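Side-chain contacts in cadherin-23 (Mus musculus, PDB 5UZ8), which probably mediates calcium-dependent cell adhesion and serves in mechanotransduction for hearing, its tandem extracellular cadherin repeats binding calcium ions: residues 32-37 and 45-50; 85-90 and 95-100. All blocks are in the same frame, centred on the assembly; numbering follows the deposited sequence.

Interaction 1 (32-37 and 45-50); sequences VAAVDP and ITYTLL. With CA (calcium ion), chain H.
A33 and A34 lie opposite Y47 across a gap too wide for a shared ladder: the CA atoms of A33 and Y47 lie 8.9 Å apart. The separation narrows toward the calcium end, where the CA atoms of D36 and I45 are 7.3 Å from one another. No backbone-to-backbone hydrogen bond spans the gap, and side chains from 45-50 bridge it instead.

Y47 provides the polar link. With CG anti to its own carbonyl carbon (chi1 -61°), the ring reaches over to the other strand, and its hydroxyl accepts the backbone N-H of A34. That bond is 2.9 Å from A34 N to Y47 OH and nearly straight, at 176°. A34 N lies at the ring edge, in its plane, so the phenol meets the strand end-on; alongside, A34 CB packs against CE2. On one ring face sits CG2 of I45, 3.7 Å above the plane and displaced toward the rim, which limits the freedom of the tyrosine to tilt that way.

The other branch of I45 makes the packing contact. Its CD1 methyl lies against the backbone from A34 to D36, 3.3 Å from A34 O, and near A34 CB, while CB of D36 rests 3.9 Å from it. Beyond this contact the D36 carboxylate grips calcium with both oxygens, OD2 at 2.3 Å and the longer OD1 at 2.9 Å. N3, D38, N42 and D90 complete the protein ligands, and water 1 adds another.

Strands 28-35 and 46-53 belong to different sheets, so Y47 packs in the interior between them, with I45 at its calcium-side edge. This is the two-sheet Greek-key sandwich of a cadherin repeat, closed here beside the calcium site at its membrane-distal end.

Interaction 2 (85-90 and 95-100); sequences TVRASD and PRAAEI. With CA (calcium ion), chain H.
D90 and R96 meet beside the calcium ion, to which D90 gives OD2 at 2.5 Å. The other carboxylate oxygen, OD1, accepts the backbone N-H of R96 at 2.9 Å, the donor standing above the carboxylate plane, while D90 N is bonded back to R96 O. CG of D90 lies between its backbone N and carbonyl carbon (chi1 66°), a rotation that lets one carboxylate serve both metal and backbone. The R96 side chain runs on past it, and NH2 donates to water 2 and, weakly, to the calcium-bound water 1. From the loop between the segments, G92 N also bonds to OD1.

Next outward, S89 OG donates to D90 O, and its CB packs on A97 CB in a non-hydrogen-bonded pair. A97 CB in turn lies 3.4 Å over the centre of the R87 guanidinium. At the edge of that group NH1 forms a salt bridge with E99 OE2, 2.8 Å long; the oxygen is met on its anti side, and the two planes stand 76° apart. With a methionine in place of R87, the E99 carboxylate would probably lose its opposite charge and swing more freely, and the A97 methyl its flat cover.

Paired bonds of V86 with I100 and of A88 with A98 keep this antiparallel hairpin in register; on their face V86, A88, A98 and I100 pack on F7. The chemistry thus divides: charge and methyl on the R87 face, apolar packing on the other, and at the tip an aspartate whose backbone bonds are likely to hold it ready for calcium.

Read from the N terminus, interaction 1 comes first: 32-37 leaves strand 28-35, and the loop through D38 and N42 is closed when 45-50 returns on strand 46-53 of the other sheet. Only later does interaction 2 open, closing the shorter hairpin loop between strands 81-89 and 97-107. The two closures therefore follow in series, neither nesting nor crossing. In space they adjoin: strand 46-53 pairs with 81-89, through T46 N to S89 O and T48 O to R87 N, and A34 CB meets A88 CB across the sandwich. Both loops end at one calcium ion, which ties the two sheets together with N3, near the N terminus.

Interaction 1 (32-37 and 45-50)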
ATOM      1  N   VAL A  32       2.544 -41.536 -27.021  1.00 21.35           N
ATOM      2  CA  VAL A  32       3.406 -42.707 -26.887  1.00 22.01           C
ATOM      3  C   VAL A  32       2.959 -43.754 -27.889  1.00 22.77           C
ATOM      4  O   VAL A  32       1.859 -43.667 -28.442  1.00 22.29           O
ATOM      5  CB  VAL A  32       3.387 -43.272 -25.463  1.00 21.86           C
ATOM      6  CG1 VAL A  32       3.722 -42.198 -24.449  1.00 22.42           C
ATOM      7  CG2 VAL A  32       2.055 -43.920 -25.132  1.00 22.49           C
ATOM      8  N   ALA A  33       3.802 -44.759 -28.116  1.00 23.09           N
ATOM      9  CA  ALA A  33       3.505 -45.786 -29.072  1.00 23.83           C
ATOM     10  C   ALA A  33       4.218 -47.063 -28.678  1.00 24.14           C
ATOM     11  O   ALA A  33       5.350 -47.024 -28.180  1.00 22.79           O
ATOM     12  CB  ALA A  33       3.942 -45.369 -30.476  1.00 25.07           C
ATOM     13  N   ALA A  34       3.535 -48.176 -28.901  1.00 24.74           N
ATOM     14  CA  ALA A  34       4.122 -49.482 -28.794  1.00 25.33           C
ATOM     15  C   ALA A  34       3.970 -50.184 -30.129  1.00 27.35           C
ATOM     16  O   ALA A  34       3.130 -49.804 -30.945  1.00 27.38           O
ATOM     17  CB  ALA A  34       3.437 -50.271 -27.706  1.00 25.51           C
ATOM     18  N   VAL A  35       4.770 -51.226 -30.327  1.00 28.43           N
ATOM     19  CA  VAL A  35       4.700 -52.036 -31.533  1.00 31.08           C
ATOM     20  C   VAL A  35       4.602 -53.499 -31.165  1.00 32.97           C
ATOM     21  O   VAL A  35       5.067 -53.911 -30.122  1.00 31.95           O
ATOM     22  CB  VAL A  35       5.906 -51.818 -32.465  1.00 31.56           C
ATOM     23  CG1 VAL A  35       5.930 -50.379 -32.980  1.00 31.03           C
ATOM     24  CG2 VAL A  35       7.205 -52.160 -31.756  1.00 31.44           C
ATOM     25  N   ASP A  36       3.972 -54.263 -32.034  1.00 36.51           N
ATOM     26  CA  ASP A  36       3.875 -55.689 -31.881  1.00 40.39           C
ATOM     27  C   ASP A  36       4.048 -56.221 -33.288  1.00 44.12           C
ATOM     28  O   ASP A  36       3.241 -55.892 -34.151  1.00 45.36           O
ATOM     29  CB  ASP A  36       2.509 -56.059 -31.320  1.00 41.30           C
ATOM     30  CG  ASP A  36       2.385 -57.533 -31.020  1.00 43.82           C
ATOM     31  OD1 ASP A  36       2.579 -58.369 -31.929  1.00 44.15           O
ATOM     32  OD2 ASP A  36       2.074 -57.863 -29.851  1.00 45.11           O
ATOM     33  N   PRO A  37       5.102 -57.013 -33.531  1.00 47.11           N
ATOM     34  CA  PRO A  37       5.315 -57.508 -34.912  1.00 50.71           C
ATOM     35  C   PRO A  37       4.216 -58.454 -35.490  1.00 54.66           C
ATOM     36  O   PRO A  37       4.049 -58.518 -36.715  1.00 57.09           O
ATOM     37  CB  PRO A  37       6.691 -58.196 -34.831  1.00 50.55           C
ATOM     38  CG  PRO A  37       6.900 -58.502 -33.385  1.00 49.25           C
ATOM     39  CD  PRO A  37       6.173 -57.443 -32.605  1.00 47.00           C
ATOM     40  N   ILE A  45      -2.853 -53.507 -31.319  1.00 38.62           N
ATOM     41  CA  ILE A  45      -2.590 -52.959 -29.989  1.00 35.49           C
ATOM     42  C   ILE A  45      -3.711 -52.058 -29.530  1.00 33.64           C
ATOM     43  O   ILE A  45      -4.085 -51.141 -30.239  1.00 33.45           O
ATOM     44  CB  ILE A  45      -1.245 -52.200 -29.939  1.00 34.53           C
ATOM     45  CG1 ILE A  45      -0.107 -53.180 -30.293  1.00 35.86           C
ATOM     46  CG2 ILE A  45      -1.019 -51.574 -28.557  1.00 32.88           C
ATOM     47  CD1 ILE A  45       1.202 -52.491 -30.589  1.00 35.51           C
ATOM     48  N   THR A  46      -4.181 -52.304 -28.306  1.00 32.38           N
ATOM     49  CA  THR A  46      -5.149 -51.468 -27.587  1.00 31.23           C
ATOM     50  C   THR A  46      -4.431 -50.749 -26.432  1.00 28.74           C
ATOM     51  O   THR A  46      -3.708 -51.391 -25.658  1.00 28.95           O
ATOM     52  CB  THR A  46      -6.239 -52.371 -26.977  1.00 32.85           C
ATOM     53  OG1 THR A  46      -6.946 -52.997 -28.033  1.00 34.90           O
ATOM     54  CG2 THR A  46      -7.225 -51.609 -26.111  1.00 32.49           C
ATOM     55  N   TYR A  47      -4.622 -49.441 -26.326  1.00 26.28           N
ATOM     56  CA  TYR A  47      -4.028 -48.655 -25.260  1.00 24.36           C
ATOM     57  C   TYR A  47      -5.088 -48.329 -24.232  1.00 24.18           C
ATOM     58  O   TYR A  47      -6.193 -47.924 -24.583  1.00 24.45           O
ATOM     59  CB  TYR A  47      -3.432 -47.336 -25.771  1.00 22.78           C
ATOM     60  CG  TYR A  47      -2.331 -47.524 -26.790  1.00 22.79           C
ATOM     61  CD1 TYR A  47      -2.624 -47.695 -28.123  1.00 23.51           C
ATOM     62  CD2 TYR A  47      -0.986 -47.541 -26.404  1.00 21.78           C
ATOM     63  CE1 TYR A  47      -1.625 -47.909 -29.065  1.00 23.94           C
ATOM     64  CE2 TYR A  47       0.018 -47.744 -27.327  1.00 21.97           C
ATOM     65  CZ  TYR A  47      -0.297 -47.903 -28.660  1.00 23.17           C
ATOM     66  OH  TYR A  47       0.703 -48.082 -29.576  1.00 23.48           O
ATOM     67  N   THR A  48      -4.735 -48.520 -22.964  1.00 23.75           N
ATOM     68  CA  THR A  48      -5.524 -48.013 -21.850  1.00 23.42           C
ATOM     69  C   THR A  48      -4.592 -47.288 -20.864  1.00 22.05           C
ATOM     70  O   THR A  48      -3.361 -47.501 -20.878  1.00 21.34           O
ATOM     71  CB  THR A  48      -6.249 -49.156 -21.120  1.00 24.87           C
ATOM     72  OG1 THR A  48      -5.292 -50.136 -20.673  1.00 24.82           O
ATOM     73  CG2 THR A  48      -7.270 -49.840 -22.036  1.00 26.66           C
ATOM     74  N   LEU A  49      -5.182 -46.439 -20.017  1.00 21.29           N
ATOM     75  CA  LEU A  49      -4.476 -45.758 -18.934  1.00 20.54           C
ATOM     76  C   LEU A  49      -4.885 -46.325 -17.578  1.00 22.18           C
ATOM     77  O   LEU A  49      -6.086 -46.639 -17.369  1.00 22.98           O
ATOM     78  CB  LEU A  49      -4.801 -44.271 -18.949  1.00 19.35           C
ATOM     79  CG  LEU A  49      -4.459 -43.536 -20.252  1.00 18.28           C
ATOM     80  CD1 LEU A  49      -4.564 -42.039 -20.015  1.00 17.44           C
ATOM     81  CD2 LEU A  49      -3.067 -43.889 -20.765  1.00 17.89           C
ATOM     82  N   LEU A  50      -3.904 -46.460 -16.680  1.00 22.53           N
ATOM     83  CA  LEU A  50      -4.104 -46.976 -15.322  1.00 24.99           C
ATOM     84  C   LEU A  50      -3.484 -46.090 -14.271  1.00 24.53           C
ATOM     85  O   LEU A  50      -2.536 -45.368 -14.541  1.00 22.82           O
ATOM     86  CB  LEU A  50      -3.469 -48.356 -15.181  1.00 27.10           C
ATOM     87  CG  LEU A  50      -4.037 -49.434 -16.078  1.00 29.26           C
ATOM     88  CD1 LEU A  50      -3.124 -50.648 -16.057  1.00 30.82           C
ATOM     89  CD2 LEU A  50      -5.433 -49.802 -15.603  1.00 31.65           C
TER
HETATM   90 CA    CA H2607       1.537 -60.097 -29.911  1.00 47.41          CA
HETATM   91  O   HOH W   1       0.817 -62.362 -29.517  1.00 40.05           O

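Interaction 2 (85-90 and 95-100)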
ATOM      1  N   THR A  85       0.046 -44.729 -15.781  1.00 18.08           N
ATOM      2  CA  THR A  85       0.597 -45.871 -16.468  1.00 18.60           C
ATOM      3  C   THR A  85      -0.138 -46.034 -17.778  1.00 18.52           C
ATOM      4  O   THR A  85      -1.371 -45.939 -17.812  1.00 18.26           O
ATOM      5  CB  THR A  85       0.374 -47.105 -15.612  1.00 20.10           C
ATOM      6  OG1 THR A  85       1.159 -46.996 -14.432  1.00 20.42           O
ATOM      7  CG2 THR A  85       0.749 -48.361 -16.327  1.00 20.99           C
ATOM      8  N   VAL A  86       0.606 -46.315 -18.846  1.00 18.28           N
ATOM      9  CA  VAL A  86       0.015 -46.704 -20.116  1.00 18.44           C
ATOM     10  C   VAL A  86       0.169 -48.207 -20.267  1.00 19.87           C
ATOM     11  O   VAL A  86       1.261 -48.736 -20.049  1.00 19.93           O
ATOM     12  CB  VAL A  86       0.713 -46.025 -21.303  1.00 18.01           C
ATOM     13  CG1 VAL A  86       0.063 -46.484 -22.597  1.00 18.97           C
ATOM     14  CG2 VAL A  86       0.634 -44.505 -21.216  1.00 17.10           C
ATOM     15  N   ARG A  87      -0.932 -48.894 -20.571  1.00 21.07           N
ATOM     16  CA  ARG A  87      -0.928 -50.324 -20.876  1.00 22.83           C
ATOM     17  C   ARG A  87      -1.171 -50.483 -22.358  1.00 23.30           C
ATOM     18  O   ARG A  87      -2.146 -49.948 -22.866  1.00 23.46           O
ATOM     19  CB  ARG A  87      -2.026 -51.053 -20.097  1.00 24.41           C
ATOM     20  CG  ARG A  87      -2.082 -52.555 -20.287  1.00 26.58           C
ATOM     21  CD  ARG A  87      -3.191 -53.185 -19.452  1.00 28.58           C
ATOM     22  NE  ARG A  87      -3.371 -54.615 -19.728  1.00 31.08           N
ATOM     23  CZ  ARG A  87      -2.662 -55.606 -19.176  1.00 32.72           C
ATOM     24  NH1 ARG A  87      -1.678 -55.358 -18.306  1.00 32.57           N
ATOM     25  NH2 ARG A  87      -2.919 -56.873 -19.509  1.00 34.75           N
ATOM     26  N   ALA A  88      -0.292 -51.229 -23.037  1.00 24.04           N
ATOM     27  CA  ALA A  88      -0.422 -51.536 -24.448  1.00 24.75           C
ATOM     28  C   ALA A  88      -0.636 -53.053 -24.529  1.00 26.90           C
ATOM     29  O   ALA A  88       0.239 -53.806 -24.126  1.00 26.87           O
ATOM     30  CB  ALA A  88       0.852 -51.140 -25.179  1.00 24.34           C
ATOM     31  N   SER A  89      -1.811 -53.486 -24.981  1.00 28.55           N
ATOM     32  CA  SER A  89      -2.183 -54.905 -24.979  1.00 31.18           C
ATOM     33  C   SER A  89      -2.442 -55.333 -26.420  1.00 33.01           C
ATOM     34  O   SER A  89      -3.050 -54.591 -27.180  1.00 32.60           O
ATOM     35  CB  SER A  89      -3.443 -55.122 -24.140  1.00 32.04           C
ATOM     36  OG  SER A  89      -3.795 -56.510 -24.128  1.00 34.40           O
ATOM     37  N   ASP A  90      -1.964 -56.504 -26.815  1.00 35.37           N
ATOM     38  CA  ASP A  90      -2.398 -57.039 -28.097  1.00 38.22           C
ATOM     39  C   ASP A  90      -3.753 -57.653 -27.854  1.00 40.90           C
ATOM     40  O   ASP A  90      -4.206 -57.725 -26.714  1.00 40.78           O
ATOM     41  CB  ASP A  90      -1.399 -58.011 -28.745  1.00 39.56           C
ATOM     42  CG  ASP A  90      -1.210 -59.325 -27.969  1.00 41.22           C
ATOM     43  OD1 ASP A  90      -2.136 -59.819 -27.278  1.00 42.25           O
ATOM     44  OD2 ASP A  90      -0.096 -59.885 -28.064  1.00 41.37           O
ATOM     45  N   PRO A  95      -4.236 -62.466 -24.112  1.00 54.73           N
ATOM     46  CA  PRO A  95      -3.539 -61.281 -24.601  1.00 50.95           C
ATOM     47  C   PRO A  95      -2.185 -61.096 -23.913  1.00 47.89           C
ATOM     48  O   PRO A  95      -2.011 -61.526 -22.778  1.00 48.20           O
ATOM     49  CB  PRO A  95      -4.495 -60.132 -24.240  1.00 50.30           C
ATOM     50  CG  PRO A  95      -5.249 -60.641 -23.065  1.00 52.09           C
ATOM     51  CD  PRO A  95      -5.418 -62.112 -23.307  1.00 54.61           C
ATOM     52  N   ARG A  96      -1.238 -60.495 -24.621  1.00 44.44           N
ATOM     53  CA  ARG A  96       0.024 -60.085 -24.043  1.00 42.33           C
ATOM     54  C   ARG A  96       0.035 -58.573 -24.010  1.00 38.56           C
ATOM     55  O   ARG A  96      -0.473 -57.903 -24.921  1.00 36.90           O
ATOM     56  CB  ARG A  96       1.197 -60.588 -24.877  1.00 43.54           C
ATOM     57  CG  ARG A  96       1.321 -62.104 -24.969  1.00 47.29           C
ATOM     58  CD  ARG A  96       2.513 -62.470 -25.852  1.00 48.62           C
ATOM     59  NE  ARG A  96       2.890 -63.874 -25.771  1.00 52.04           N
ATOM     60  CZ  ARG A  96       2.265 -64.878 -26.392  1.00 55.67           C
ATOM     61  NH1 ARG A  96       2.714 -66.131 -26.249  1.00 57.74           N
ATOM     62  NH2 ARG A  96       1.193 -64.653 -27.154  1.00 56.75           N
ATOM     63  N   ALA A  97       0.622 -58.033 -22.957  1.00 36.34           N
ATOM     64  CA  ALA A  97       0.599 -56.614 -22.743  1.00 33.33           C
ATOM     65  C   ALA A  97       1.874 -56.153 -22.081  1.00 31.42           C
ATOM     66  O   ALA A  97       2.597 -56.933 -21.495  1.00 31.93           O
ATOM     67  CB  ALA A  97      -0.611 -56.237 -21.904  1.00 33.49           C
ATOM     68  N   ALA A  98       2.150 -54.864 -22.217  1.00 28.81           N
ATOM     69  CA  ALA A  98       3.214 -54.225 -21.488  1.00 27.31           C
ATOM     70  C   ALA A  98       2.650 -52.954 -20.874  1.00 25.22           C
ATOM     71  O   ALA A  98       1.652 -52.429 -21.348  1.00 23.89           O
ATOM     72  CB  ALA A  98       4.349 -53.867 -22.421  1.00 26.87           C
ATOM     73  N   GLU A  99       3.318 -52.494 -19.818  1.00 24.35           N
ATOM     74  CA  GLU A  99       2.941 -51.301 -19.102  1.00 23.19           C
ATOM     75  C   GLU A  99       4.156 -50.445 -18.847  1.00 21.94           C
ATOM     76  O   GLU A  99       5.253 -50.949 -18.693  1.00 22.26           O
ATOM     77  CB  GLU A  99       2.301 -51.679 -17.780  1.00 24.52           C
ATOM     78  CG  GLU A  99       0.896 -52.220 -17.966  1.00 26.13           C
ATOM     79  CD  GLU A  99       0.194 -52.543 -16.670  1.00 27.74           C
ATOM     80  OE1 GLU A  99       0.669 -52.125 -15.588  1.00 28.13           O
ATOM     81  OE2 GLU A  99      -0.857 -53.202 -16.752  1.00 29.84           O
ATOM     82  N   ILE A 100       3.953 -49.141 -18.813  1.00 20.17           N
ATOM     83  CA  ILE A 100       5.051 -48.232 -18.589  1.00 19.60           C
ATOM     84  C   ILE A 100       4.558 -46.982 -17.862  1.00 18.65           C
ATOM     85  O   ILE A 100       3.427 -46.550 -18.090  1.00 17.90           O
ATOM     86  CB  ILE A 100       5.716 -47.874 -19.927  1.00 18.97           C
ATOM     87  CG1 ILE A 100       7.025 -47.115 -19.700  1.00 18.95           C
ATOM     88  CG2 ILE A 100       4.779 -47.113 -20.850  1.00 18.14           C
ATOM     89  CD1 ILE A 100       7.870 -46.999 -20.944  1.00 19.39           C
TER
HETATM   90 CA    CA H2607       1.537 -60.097 -29.911  1.00 47.41          CA
HETATM   91  O   HOH W   2      -1.261 -62.526 -27.581  1.00 46.30           O
HETATM   92  O   HOH W   1       0.817 -62.362 -29.517  1.00 40.05           O